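Local coordinates for protein fructose-bisphosphatase (Pyrococcus horikoshii, PDB 1VDW) that probably hydrolyses fructose 1,6-bisphosphate to fructose 6-phosphate and phosphate as a magnesium-dependent homodimeric phosphatase of the inositol monophosphatase superfamily, at residues 148-153 against 166-171; 141-146 against 186-191; 177-182 against 234-239; 213-218 against 240-245; 160-165 against 246-251. All coordinates share one frame; numbering follows the deposited sequence. Where two conformers were deposited one is given.

Contact 1 (148-153 against 166-171); sequences KPSISF and VKRTRT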
# COMPACT_ATOMS: atom_id res chain seq x y z
N LYS A 148 9.55 16.96 6.41
CA LYS A 148 10.42 15.92 5.88
C LYS A 148 9.51 15.11 4.95
O LYS A 148 8.45 14.64 5.35
CB LYS A 148 10.99 15.07 7.01
CG LYS A 148 12.28 14.38 6.62
CD LYS A 148 12.94 13.70 7.80
CE LYS A 148 14.26 13.08 7.40
NZ LYS A 148 14.96 12.47 8.56
N PRO A 149 9.93 14.95 3.69
CA PRO A 149 9.15 14.22 2.68
C PRO A 149 8.75 12.77 2.89
O PRO A 149 9.41 12.00 3.59
CB PRO A 149 9.98 14.41 1.41
CG PRO A 149 11.37 14.48 1.93
CD PRO A 149 11.23 15.36 3.15
N SER A 150 7.63 12.43 2.27
CA SER A 150 7.08 11.08 2.27
C SER A 150 7.19 10.68 0.81
O SER A 150 6.68 11.39 -0.06
CB SER A 150 5.62 11.08 2.70
OG SER A 150 5.49 11.52 4.04
N ILE A 151 7.84 9.56 0.53
CA ILE A 151 8.03 9.17 -0.86
C ILE A 151 7.77 7.70 -1.14
O ILE A 151 7.74 6.88 -0.24
CB ILE A 151 9.49 9.45 -1.32
CG1 ILE A 151 10.46 8.44 -0.69
CG2 ILE A 151 9.89 10.87 -0.92
CD1 ILE A 151 11.86 8.44 -1.31
N SER A 152 7.55 7.40 -2.42
CA SER A 152 7.44 6.03 -2.89
C SER A 152 8.89 5.75 -3.31
O SER A 152 9.52 6.60 -3.95
CB SER A 152 6.48 5.93 -4.07
OG SER A 152 6.67 4.72 -4.79
N PHE A 153 9.40 4.58 -2.97
CA PHE A 153 10.79 4.25 -3.27
C PHE A 153 10.99 2.80 -3.66
O PHE A 153 10.59 1.89 -2.93
CB PHE A 153 11.65 4.61 -2.03
CG PHE A 153 13.13 4.41 -2.21
CD1 PHE A 153 13.77 4.74 -3.41
CD2 PHE A 153 13.91 3.97 -1.14
CE1 PHE A 153 15.16 4.63 -3.53
CE2 PHE A 153 15.29 3.86 -1.26
CZ PHE A 153 15.92 4.19 -2.46
N VAL A 166 14.18 11.27 4.07
CA VAL A 166 12.72 11.23 4.16
C VAL A 166 12.16 10.80 5.51
O VAL A 166 12.83 10.15 6.31
CB VAL A 166 12.15 10.29 3.06
CG1 VAL A 166 12.75 10.64 1.71
CG2 VAL A 166 12.43 8.84 3.40
N LYS A 167 10.91 11.18 5.75
CA LYS A 167 10.21 10.83 6.98
C LYS A 167 9.68 9.39 6.89
O LYS A 167 9.65 8.67 7.89
CB LYS A 167 9.03 11.79 7.20
CG LYS A 167 8.22 11.53 8.45
CD LYS A 167 9.02 11.84 9.70
CE LYS A 167 8.15 11.81 10.94
NZ LYS A 167 8.91 12.19 12.16
N ARG A 168 9.27 9.00 5.70
CA ARG A 168 8.73 7.66 5.48
C ARG A 168 8.77 7.30 4.01
O ARG A 168 8.86 8.18 3.14
CB ARG A 168 7.27 7.59 5.94
CG ARG A 168 6.36 8.57 5.21
CD ARG A 168 4.89 8.44 5.62
NE ARG A 168 4.65 8.75 7.03
CZ ARG A 168 4.70 9.97 7.56
NH1 ARG A 168 4.98 11.03 6.80
NH2 ARG A 168 4.43 10.14 8.85
N THR A 169 8.71 6.00 3.73
CA THR A 169 8.68 5.52 2.37
C THR A 169 7.50 4.58 2.22
O THR A 169 6.99 4.01 3.20
CB THR A 169 9.94 4.72 1.97
OG1 THR A 169 10.05 3.55 2.78
CG2 THR A 169 11.20 5.57 2.11
N ARG A 170 7.05 4.45 0.98
CA ARG A 170 5.99 3.54 0.62
C ARG A 170 6.50 2.82 -0.63
O ARG A 170 7.22 3.39 -1.45
CB ARG A 170 4.70 4.28 0.28
CG ARG A 170 4.05 4.97 1.47
CD ARG A 170 3.42 3.96 2.43
NE ARG A 170 2.79 4.58 3.59
CZ ARG A 170 3.43 4.90 4.71
NH1 ARG A 170 4.72 4.66 4.83
NH2 ARG A 170 2.76 5.44 5.72
N THR A 171 6.16 1.55 -0.73
CA THR A 171 6.50 0.74 -1.90
C THR A 171 5.22 -0.05 -2.05
O THR A 171 5.04 -1.11 -1.45
CB THR A 171 7.72 -0.14 -1.64
OG1 THR A 171 8.82 0.67 -1.19
CG2 THR A 171 8.13 -0.86 -2.92

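Contact 2 (141-146 against 186-191); sequences KVRELA and ALDAVV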
# COMPACT_ATOMS: atom_id res chain seq x y z
N LYS A 141 -3.53 19.04 -7.43
CA LYS A 141 -2.19 19.57 -7.66
C LYS A 141 -1.24 18.99 -6.63
O LYS A 141 -1.67 18.53 -5.58
CB LYS A 141 -2.19 21.10 -7.56
CG LYS A 141 -2.60 21.65 -6.21
CD LYS A 141 -2.68 23.18 -6.24
CE LYS A 141 -3.20 23.75 -4.93
NZ LYS A 141 -2.25 23.53 -3.80
N VAL A 142 0.05 18.99 -6.95
CA VAL A 142 1.02 18.47 -6.00
C VAL A 142 0.98 19.37 -4.77
O VAL A 142 0.59 20.54 -4.86
CB VAL A 142 2.46 18.47 -6.58
CG1 VAL A 142 2.54 17.52 -7.76
CG2 VAL A 142 2.88 19.88 -7.00
N ARG A 143 1.35 18.83 -3.63
CA ARG A 143 1.35 19.63 -2.42
C ARG A 143 2.67 20.37 -2.29
O ARG A 143 3.66 20.02 -2.93
CB ARG A 143 1.12 18.76 -1.18
CG ARG A 143 2.27 17.81 -0.84
CD ARG A 143 1.90 16.98 0.38
NE ARG A 143 2.92 16.01 0.75
CZ ARG A 143 2.67 14.91 1.47
NH1 ARG A 143 1.44 14.65 1.87
NH2 ARG A 143 3.66 14.10 1.80
N GLU A 144 2.67 21.41 -1.47
CA GLU A 144 3.88 22.18 -1.24
C GLU A 144 4.70 21.37 -0.24
O GLU A 144 4.15 20.77 0.68
CB GLU A 144 3.51 23.55 -0.65
CG GLU A 144 4.57 24.62 -0.84
CD GLU A 144 4.12 25.98 -0.34
OE1 GLU A 144 4.82 26.98 -0.61
OE2 GLU A 144 3.06 26.05 0.31
N LEU A 145 6.01 21.33 -0.44
CA LEU A 145 6.89 20.59 0.47
C LEU A 145 7.05 21.44 1.72
O LEU A 145 7.64 22.52 1.68
CB LEU A 145 8.26 20.36 -0.19
CG LEU A 145 9.28 19.54 0.60
CD1 LEU A 145 8.71 18.16 0.93
CD2 LEU A 145 10.56 19.41 -0.22
N ALA A 146 6.52 20.96 2.84
CA ALA A 146 6.59 21.71 4.09
C ALA A 146 7.04 20.91 5.31
O ALA A 146 6.92 21.38 6.44
CB ALA A 146 5.23 22.35 4.37
N ALA A 186 -0.47 13.36 -1.93
CA ALA A 186 -0.41 12.34 -0.88
C ALA A 186 1.02 11.87 -0.65
O ALA A 186 1.30 11.17 0.33
CB ALA A 186 -1.30 11.16 -1.25
N LEU A 187 1.92 12.26 -1.55
CA LEU A 187 3.35 11.94 -1.49
C LEU A 187 4.11 13.14 -2.05
O LEU A 187 3.55 13.93 -2.81
CB LEU A 187 3.68 10.71 -2.34
CG LEU A 187 3.16 9.35 -1.88
CD1 LEU A 187 3.46 8.31 -2.95
CD2 LEU A 187 3.78 8.97 -0.55
N ASP A 188 5.38 13.26 -1.67
CA ASP A 188 6.22 14.35 -2.16
C ASP A 188 7.08 13.92 -3.34
O ASP A 188 7.51 14.75 -4.14
CB ASP A 188 7.12 14.86 -1.04
CG ASP A 188 6.33 15.38 0.14
OD1 ASP A 188 5.71 16.46 0.02
OD2 ASP A 188 6.32 14.70 1.18
N ALA A 189 7.34 12.62 -3.45
CA ALA A 189 8.14 12.10 -4.55
C ALA A 189 7.90 10.62 -4.79
O ALA A 189 7.40 9.90 -3.91
CB ALA A 189 9.64 12.34 -4.27
N VAL A 190 8.25 10.18 -5.99
CA VAL A 190 8.15 8.78 -6.41
C VAL A 190 9.50 8.50 -7.06
O VAL A 190 9.89 9.16 -8.03
CB VAL A 190 7.03 8.56 -7.44
CG1 VAL A 190 7.06 7.11 -7.93
CG2 VAL A 190 5.69 8.87 -6.81
N VAL A 191 10.21 7.53 -6.50
CA VAL A 191 11.54 7.19 -6.97
C VAL A 191 11.63 5.71 -7.30
O VAL A 191 11.43 4.86 -6.43
CB VAL A 191 12.58 7.51 -5.87
CG1 VAL A 191 13.99 7.18 -6.36
CG2 VAL A 191 12.47 8.96 -5.46
O HOH W 1 2.62 16.17 -4.10
O HOH W 2 5.46 18.30 2.61

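Contact 3 (177-182 against 234-239); sequences LELAYL and VNIIAA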
# COMPACT_ATOMS: atom_id res chain seq x y z
N LEU A 177 -0.50 4.27 -9.38
CA LEU A 177 -1.13 4.87 -8.21
C LEU A 177 -0.16 5.75 -7.45
O LEU A 177 -0.54 6.80 -6.94
CB LEU A 177 -1.66 3.80 -7.26
CG LEU A 177 -2.86 3.00 -7.77
CD1 LEU A 177 -3.33 2.07 -6.67
CD2 LEU A 177 -3.99 3.95 -8.18
N GLU A 178 1.10 5.33 -7.37
CA GLU A 178 2.05 6.15 -6.63
C GLU A 178 2.23 7.49 -7.32
O GLU A 178 2.31 8.52 -6.66
CB GLU A 178 3.34 5.35 -6.43
CG GLU A 178 3.10 4.30 -5.33
CD GLU A 178 4.04 3.12 -5.35
OE1 GLU A 178 4.07 2.40 -6.37
OE2 GLU A 178 4.75 2.91 -4.34
N LEU A 179 2.25 7.50 -8.65
CA LEU A 179 2.36 8.75 -9.39
C LEU A 179 1.07 9.57 -9.23
O LEU A 179 1.12 10.79 -9.12
CB LEU A 179 2.65 8.46 -10.86
CG LEU A 179 4.09 8.00 -11.12
CD1 LEU A 179 4.20 7.43 -12.52
CD2 LEU A 179 5.04 9.18 -10.94
N ALA A 180 -0.08 8.90 -9.21
CA ALA A 180 -1.35 9.59 -9.02
C ALA A 180 -1.38 10.21 -7.62
O ALA A 180 -1.92 11.31 -7.43
CB ALA A 180 -2.51 8.62 -9.19
N TYR A 181 -0.83 9.50 -6.64
CA TYR A 181 -0.80 10.01 -5.27
C TYR A 181 0.08 11.26 -5.22
O TYR A 181 -0.25 12.22 -4.52
CB TYR A 181 -0.26 8.95 -4.31
CG TYR A 181 -1.20 7.79 -4.05
CD1 TYR A 181 -2.50 7.75 -4.57
CD2 TYR A 181 -0.78 6.70 -3.28
CE1 TYR A 181 -3.35 6.67 -4.33
CE2 TYR A 181 -1.62 5.62 -3.03
CZ TYR A 181 -2.89 5.61 -3.56
OH TYR A 181 -3.69 4.51 -3.32
N LEU A 182 1.19 11.23 -5.94
CA LEU A 182 2.06 12.40 -6.00
C LEU A 182 1.27 13.56 -6.61
O LEU A 182 1.32 14.69 -6.12
CB LEU A 182 3.28 12.09 -6.88
CG LEU A 182 4.16 13.27 -7.29
CD1 LEU A 182 4.82 13.90 -6.07
CD2 LEU A 182 5.20 12.79 -8.29
N VAL A 234 12.87 1.98 -17.95
CA VAL A 234 12.95 3.36 -17.50
C VAL A 234 13.04 3.51 -15.99
O VAL A 234 12.53 2.69 -15.23
CB VAL A 234 11.71 4.17 -18.00
CG1 VAL A 234 10.44 3.53 -17.48
CG2 VAL A 234 11.81 5.61 -17.54
N ASN A 235 13.72 4.57 -15.57
CA ASN A 235 13.88 4.91 -14.16
C ASN A 235 13.29 6.29 -14.00
O ASN A 235 13.44 7.14 -14.88
CB ASN A 235 15.36 4.94 -13.77
CG ASN A 235 16.01 3.59 -13.84
OD1 ASN A 235 15.59 2.66 -13.15
ND2 ASN A 235 17.03 3.47 -14.68
N ILE A 236 12.62 6.52 -12.88
CA ILE A 236 12.03 7.83 -12.67
C ILE A 236 12.27 8.41 -11.29
O ILE A 236 12.34 7.70 -10.28
CB ILE A 236 10.51 7.81 -12.91
CG1 ILE A 236 9.84 6.83 -11.94
CG2 ILE A 236 10.21 7.44 -14.36
CD1 ILE A 236 8.32 6.84 -12.00
N ILE A 237 12.41 9.73 -11.27
CA ILE A 237 12.55 10.48 -10.04
C ILE A 237 11.56 11.62 -10.26
O ILE A 237 11.84 12.57 -11.00
CB ILE A 237 13.97 11.06 -9.85
CG1 ILE A 237 15.00 9.92 -9.75
CG2 ILE A 237 14.02 11.89 -8.58
CD1 ILE A 237 15.32 9.25 -11.07
N ALA A 238 10.39 11.49 -9.66
CA ALA A 238 9.33 12.48 -9.78
C ALA A 238 9.13 13.15 -8.43
O ALA A 238 9.09 12.46 -7.40
CB ALA A 238 8.03 11.81 -10.23
N ALA A 239 9.01 14.47 -8.42
CA ALA A 239 8.85 15.17 -7.15
C ALA A 239 8.06 16.46 -7.27
O ALA A 239 7.80 16.96 -8.37
CB ALA A 239 10.23 15.47 -6.55

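Contact 4 (213-218 against 240-245); sequences GAIVKD and NNEELL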
# COMPACT_ATOMS: atom_id res chain seq x y z
N GLY A 213 1.69 19.63 -11.63
CA GLY A 213 2.81 20.42 -11.13
C GLY A 213 4.07 19.67 -10.76
O GLY A 213 5.04 20.27 -10.30
N ALA A 214 4.09 18.35 -10.94
CA ALA A 214 5.27 17.57 -10.60
C ALA A 214 6.36 17.67 -11.65
O ALA A 214 6.10 17.96 -12.81
CB ALA A 214 4.89 16.10 -10.41
N ILE A 215 7.59 17.44 -11.20
CA ILE A 215 8.76 17.45 -12.07
C ILE A 215 9.11 15.97 -12.18
O ILE A 215 9.22 15.28 -11.16
CB ILE A 215 9.92 18.22 -11.43
CG1 ILE A 215 9.50 19.66 -11.16
CG2 ILE A 215 11.14 18.19 -12.35
CD1 ILE A 215 10.46 20.44 -10.29
N VAL A 216 9.27 15.46 -13.39
CA VAL A 216 9.58 14.05 -13.59
C VAL A 216 10.84 13.90 -14.44
O VAL A 216 10.83 14.18 -15.64
CB VAL A 216 8.41 13.30 -14.28
CG1 VAL A 216 8.70 11.81 -14.32
CG2 VAL A 216 7.10 13.57 -13.53
N LYS A 217 11.91 13.43 -13.82
CA LYS A 217 13.18 13.28 -14.52
C LYS A 217 13.76 11.88 -14.43
O LYS A 217 13.28 11.04 -13.66
CB LYS A 217 14.18 14.31 -13.99
CG LYS A 217 13.77 15.74 -14.30
CD LYS A 217 14.69 16.76 -13.65
CE LYS A 217 14.31 18.17 -14.08
NZ LYS A 217 15.15 19.21 -13.43
N ASP A 218 14.79 11.62 -15.23
CA ASP A 218 15.46 10.33 -15.23
C ASP A 218 16.75 10.43 -14.43
O ASP A 218 17.01 11.44 -13.78
CB ASP A 218 15.75 9.85 -16.66
CG ASP A 218 16.61 10.83 -17.46
OD1 ASP A 218 17.40 11.59 -16.87
OD2 ASP A 218 16.51 10.81 -18.71
N ASN A 240 7.68 16.99 -6.12
CA ASN A 240 6.92 18.23 -6.04
C ASN A 240 7.84 19.40 -5.72
O ASN A 240 7.38 20.49 -5.39
CB ASN A 240 5.86 18.11 -4.94
CG ASN A 240 6.47 17.93 -3.56
OD1 ASN A 240 7.69 17.82 -3.40
ND2 ASN A 240 5.61 17.89 -2.55
N ASN A 241 9.15 19.17 -5.83
CA ASN A 241 10.13 20.19 -5.48
C ASN A 241 11.45 19.88 -6.17
O ASN A 241 11.96 18.76 -6.06
CB ASN A 241 10.28 20.21 -3.96
CG ASN A 241 11.27 21.24 -3.47
OD1 ASN A 241 12.48 21.03 -3.51
ND2 ASN A 241 10.75 22.37 -3.00
N GLU A 242 12.00 20.86 -6.89
CA GLU A 242 13.26 20.67 -7.61
C GLU A 242 14.44 20.38 -6.69
O GLU A 242 15.27 19.53 -7.00
CB GLU A 242 13.56 21.91 -8.46
CG GLU A 242 14.87 21.85 -9.25
CD GLU A 242 14.95 20.68 -10.21
OE1 GLU A 242 13.93 20.34 -10.84
OE2 GLU A 242 16.05 20.10 -10.36
N GLU A 243 14.51 21.07 -5.56
CA GLU A 243 15.62 20.85 -4.63
C GLU A 243 15.60 19.42 -4.09
O GLU A 243 16.64 18.78 -3.96
CB GLU A 243 15.56 21.84 -3.46
CG GLU A 243 16.76 21.75 -2.53
CD GLU A 243 16.68 22.72 -1.36
OE1 GLU A 243 17.68 22.84 -0.62
OE2 GLU A 243 15.62 23.35 -1.19
N LEU A 244 14.41 18.92 -3.78
CA LEU A 244 14.27 17.55 -3.27
C LEU A 244 14.69 16.56 -4.35
O LEU A 244 15.41 15.60 -4.08
CB LEU A 244 12.81 17.30 -2.86
CG LEU A 244 12.42 15.85 -2.53
CD1 LEU A 244 13.32 15.31 -1.43
CD2 LEU A 244 10.96 15.80 -2.11
N LEU A 245 14.24 16.80 -5.57
CA LEU A 245 14.58 15.93 -6.69
C LEU A 245 16.09 15.87 -6.84
O LEU A 245 16.67 14.80 -7.00
CB LEU A 245 13.92 16.45 -7.98
CG LEU A 245 13.83 15.47 -9.16
CD1 LEU A 245 12.82 16.00 -10.16
CD2 LEU A 245 15.19 15.28 -9.80

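Contact 5 (160-165 against 246-251); sequences TKIIDK and ETILRS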
# COMPACT_ATOMS: atom_id res chain seq x y z
N THR A 160 20.14 3.68 1.85
CA THR A 160 20.41 4.39 3.10
C THR A 160 20.41 5.91 2.96
O THR A 160 19.76 6.61 3.73
CB THR A 160 21.76 3.94 3.69
OG1 THR A 160 21.76 2.52 3.87
CG2 THR A 160 21.99 4.61 5.04
N LYS A 161 21.16 6.42 1.98
CA LYS A 161 21.26 7.85 1.78
C LYS A 161 19.92 8.51 1.46
O LYS A 161 19.61 9.58 1.99
CB LYS A 161 22.28 8.17 0.69
CG LYS A 161 23.72 7.84 1.08
CD LYS A 161 24.69 8.18 -0.03
CE LYS A 161 26.12 7.82 0.35
NZ LYS A 161 27.08 8.13 -0.74
N ILE A 162 19.12 7.88 0.61
CA ILE A 162 17.81 8.43 0.28
C ILE A 162 16.86 8.35 1.48
O ILE A 162 16.15 9.30 1.78
CB ILE A 162 17.19 7.71 -0.95
CG1 ILE A 162 17.94 8.11 -2.22
CG2 ILE A 162 15.71 8.05 -1.07
CD1 ILE A 162 17.46 7.41 -3.47
N ILE A 163 16.87 7.21 2.17
CA ILE A 163 15.99 7.03 3.32
C ILE A 163 16.27 8.07 4.40
O ILE A 163 15.36 8.50 5.11
CB ILE A 163 16.12 5.61 3.89
CG1 ILE A 163 15.62 4.59 2.86
CG2 ILE A 163 15.33 5.48 5.19
CD1 ILE A 163 15.90 3.14 3.21
N ASP A 164 17.52 8.49 4.52
CA ASP A 164 17.90 9.49 5.52
C ASP A 164 17.22 10.83 5.26
O ASP A 164 16.97 11.59 6.19
CB ASP A 164 19.42 9.69 5.50
CG ASP A 164 19.86 10.91 6.28
OD1 ASP A 164 19.70 10.92 7.52
OD2 ASP A 164 20.35 11.87 5.65
N LYS A 165 16.93 11.11 4.00
CA LYS A 165 16.31 12.37 3.60
C LYS A 165 14.79 12.40 3.74
O LYS A 165 14.18 13.45 3.55
CB LYS A 165 16.65 12.68 2.15
CG LYS A 165 18.12 12.55 1.79
CD LYS A 165 18.96 13.58 2.52
CE LYS A 165 20.43 13.44 2.15
NZ LYS A 165 21.28 14.46 2.83
N GLU A 246 16.74 17.03 -6.80
CA GLU A 246 18.19 17.07 -6.93
C GLU A 246 18.88 16.38 -5.76
O GLU A 246 19.90 15.72 -5.93
CB GLU A 246 18.67 18.52 -7.07
CG GLU A 246 18.40 19.09 -8.45
CD GLU A 246 18.89 20.51 -8.62
OE1 GLU A 246 20.02 20.81 -8.15
OE2 GLU A 246 18.17 21.33 -9.23
N THR A 247 18.32 16.52 -4.56
CA THR A 247 18.88 15.87 -3.39
C THR A 247 18.79 14.36 -3.55
O THR A 247 19.71 13.63 -3.19
CB THR A 247 18.14 16.29 -2.10
OG1 THR A 247 18.38 17.68 -1.85
CG2 THR A 247 18.62 15.46 -0.91
N ILE A 248 17.68 13.89 -4.10
CA ILE A 248 17.50 12.46 -4.32
C ILE A 248 18.55 11.96 -5.31
O ILE A 248 19.18 10.93 -5.09
CB ILE A 248 16.08 12.15 -4.85
CG1 ILE A 248 15.05 12.41 -3.74
CG2 ILE A 248 16.00 10.70 -5.32
CD1 ILE A 248 13.61 12.34 -4.20
N LEU A 249 18.74 12.69 -6.40
CA LEU A 249 19.72 12.29 -7.40
C LEU A 249 21.12 12.21 -6.79
O LEU A 249 21.88 11.28 -7.08
CB LEU A 249 19.72 13.28 -8.57
CG LEU A 249 18.47 13.25 -9.47
CD1 LEU A 249 18.57 14.35 -10.51
CD2 LEU A 249 18.35 11.88 -10.14
N ARG A 250 21.46 13.18 -5.94
CA ARG A 250 22.77 13.19 -5.30
C ARG A 250 22.93 12.06 -4.29
O ARG A 250 24.05 11.68 -3.94
CB ARG A 250 23.01 14.53 -4.59
CG ARG A 250 23.22 15.72 -5.50
CD ARG A 250 23.88 16.89 -4.78
NE ARG A 250 23.14 17.33 -3.59
CZ ARG A 250 21.99 18.00 -3.63
NH1 ARG A 250 21.45 18.33 -4.80
NH2 ARG A 250 21.39 18.35 -2.50
N SER A 251 21.81 11.52 -3.83
CA SER A 251 21.84 10.45 -2.84
C SER A 251 21.70 9.04 -3.39
O SER A 251 21.68 8.08 -2.63
CB SER A 251 20.73 10.69 -1.81
OG SER A 251 20.86 11.96 -1.20
O HOH W 3 25.43 8.81 -3.33
O HOH W 4 20.34 5.84 -1.30

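Contact 1 (148-153 against 166-171)
Residues 150-153 and 168-170 form a parallel pair of strands in which Ser150 lies opposite Arg168, Ile151 opposite Thr169 and Ser152 opposite Arg170. Ile151 bonds in both directions along the partner strand, from its N to Arg168 O (3.1 Å) and from Arg170 N to its O (2.8 Å). Lys167 N to Pro149 O precedes this pair and Phe153 N to Arg170 O follows it; one step on, the hydroxyl Thr171 OG1 donates to Phe153 O. At the other end Lys148 lies stretched along the facing backbone. Its CB packs on Lys167 CB at 3.8 Å, and CG, anti to the backbone N, comes 3.6 Å from Lys167 N. CD rests against the peptide joining Val166 to Lys167, CE approaches Val166 O to 3.4 Å, and NZ ends in a weak hydrogen bond to Asp164 O. Arg168 starts in the crowded position between its N and carbonyl carbon (chi1 60°), and its chain bends at chi3. CG and CD therefore run alongside Ser150, and NH1 donates to Ser150 OG (2.8 Å), which lies in the guanidinium plane. On the Ile151 face, the Val166 side chain crosses that of Ile151 at about a right angle, its CG1 3.8 Å from Ile151 CD1. The strands are the two ends of a beta-alpha-beta unit whose helix, 160-164, sets Ile162 on Ile151. Strand 189-193 flanks 150-154 across the sheet, whereas 168-170 is its outermost strand within the chain and lies near the second subunit, whose Tyr90 packs on Ser150 and Arg168.

Contact 2 (141-146 against 186-191)
A salt bridge dominates the meeting of loop 141-146 with residues 186-188. Arg143 grips Asp188 side-on, NE donating to OD1 at 2.9 Å and NH2 to OD2 at 2.8 Å. Both bonds are nearly straight and lie in the guanidinium plane, yet they reach the oxygens from above the carboxylate, the two planes being 49° apart. Asp188 OD1 also accepts from Asn240 ND2 and OD2 from Ser150 N, so the buried carboxylate is held from several sides and is probably kept ionised. This pairing fastens the connection between the two large beta-sheets of the phosphatase fold to the residues leading into strand 189-193. An alanine in place of Arg143 would remove both bonds to Asp188 and the one from NH2 to Tyr90 OH of the second subunit, and would probably loosen this loop and leave the buried carboxylate poorly compensated. Two waters add bridges: one links Arg143 N to Leu187 O (2.7 Å from the water), the other Ala146 N to Asp188 OD1. The remaining contacts are van der Waals: the Leu187 backbone, with its N over the centre, covers one guanidinium face, and Leu145 CD1 comes crosswise against the carboxylate, 3.6 Å from Asp188 OD1.

Contact 3 (177-182 against 234-239)
Leu182 sets its CD2 methyl on Ala238 CB at 3.6 Å, the closest approach between residues 177-182 of helix 175-184 and strand 234-239. Its CG is anti to the backbone N (chi1 168°), which carries the branch across to the strand, where CD2 also lies near the backbone of Ala238 and the N of Ala239. One turn earlier, Leu179 leans CD2 toward the same alanine, 4.0 Å from Ala238 CB. The two leucines thus share one small residue, whose single methyl is touched by both. Leu179 also meets Ile236 tip to tip: both of its terminal methyls lie 4.2 Å from Ile236 CD1. Ile236 reaches that point with CG1 in the crowded position between its N and carbonyl carbon (chi1 60°). Helix and strand axes run 26° apart and approach to 9.6 Å, a helix laid along one face of a beta-sheet, as in the layered alpha/beta architecture of this phosphatase superfamily. Val190 of the adjacent strand 189-193 extends the surface under Leu179 and Leu182, while Ile237 points to the other face, where helix 242-250 covers it. Glu178 of the same helix turns elsewhere: its buried carboxylate takes hydrogen bonds from Tyr154 OH, Ser152 OG and Leu172 N. Leu179 also stands near the probable catalytic centre, its side chain about 7 Å from those of Asp87 and Asp201, both predicted magnesium ligands.

Contact 4 (213-218 against 240-245)
Gly213 closes helix 199-211 with a Schellman motif at a phi of 109°, where a side chain would crowd the preceding carbonyl, and the chain then enters strand 215-217; on the other side Asn241 is the N-cap of helix 242-250. Asn241 OD1 accepts from Leu244 N (2.9 Å) in the plane of its carbonyl, on a lone pair, and so caps the first turn. Ile215 and Lys217, two residues apart on the strand, both send their side chains to that turn. Ile215 CG2 meets Leu245 CD1 at 3.5 Å in an oblique crossing. Ile215 CD1 reaches on to Glu242, 3.5 Å from Glu242 OE1. Lys217 is extended beyond CG, and its CD passes across Leu245, 4.0 Å from CD1. The chain ends in a salt bridge, with NZ 3.1 Å from Glu242 OE1 and a weak second bond to OE2. Glu242 comes to meet it because its chain bends at chi2 (59°), which turns the carboxylate toward the strand. Glu246 OE2 stands close to Glu242 OE2, so the ammonium would be expected to ease the repulsion between the two acids. An alanine at Lys217 would remove the ammonium and the methylenes beside Leu245, and would probably leave the two acids less well balanced and Leu245 less well packed. Strand 215-217 is the outermost of its sheet in this chain and pairs with strand 234-239. Helix 242-250 packs Leu245 on Ile237 and Ala239 of that neighbour, while Val216 points to the opposite face, against Val206 of helix 199-211.

Contact 5 (160-165 against 246-251)
Thr247 is the first residue of 246-251 to touch 160-165. Its hydroxyl bonds back to Glu243 O, and CG2, anti to the backbone N, is left to pack obliquely against Lys165 CD at 3.9 Å. Lys165 bends at chi2, so its CG, CD and CE lie against Thr247 CG2, CE also coming near Ser251 OG. Next, Ile248 brings CG2 to Ile162 CD1 (4.0 Å), again in an oblique crossing. Here the two helices lie side by side on one face of the five-stranded sheet: Ile162 rests on Ile151 and Phe153, and Ile248 on Ala189, Val191 and Ile237. Arg250 folds its guanidinium back over Thr247 CA, and its carbonyl O takes a bond from a water that also accepts from Lys161 NZ. Ser251 makes the closest approach. Its OG donates to Thr247 O (2.8 Å) from 31° above the carbonyl plane, which turns the hydroxyl back toward helix 242-250 and leaves CB to wedge between Ile162 CG1 (3.8 Å) and Lys161 CB (3.9 Å). Ser251 O sits 3.4 Å from Lys161 CB and is bridged by a second water, 2.9 Å away, to Ile162 N.

How the contacts relate
All five contacts belong to one sheet and the helices on its two faces. Contacts 1, 2 and 3 follow its strands: Ser150 O bonds to Asp188 N at 2.8 Å, and Val190 N to Ala238 O at 2.8 Å. Contact 4 completes the edge beyond 234-239 and meets contact 2 where Val142 packs on Ala214 and on Asn240 (CB to CB 3.8 Å). Contacts 4 and 5 share helix 242-250 on one face; contact 3 occupies the other and touches contact 1 where Thr171 CA packs on Glu178 OE2 (3.7 Å). That side faces the predicted magnesium site, with the side chain of Ser152 about 10 Å from that of Asp87; contacts 2, 4 and 5 lie farther off.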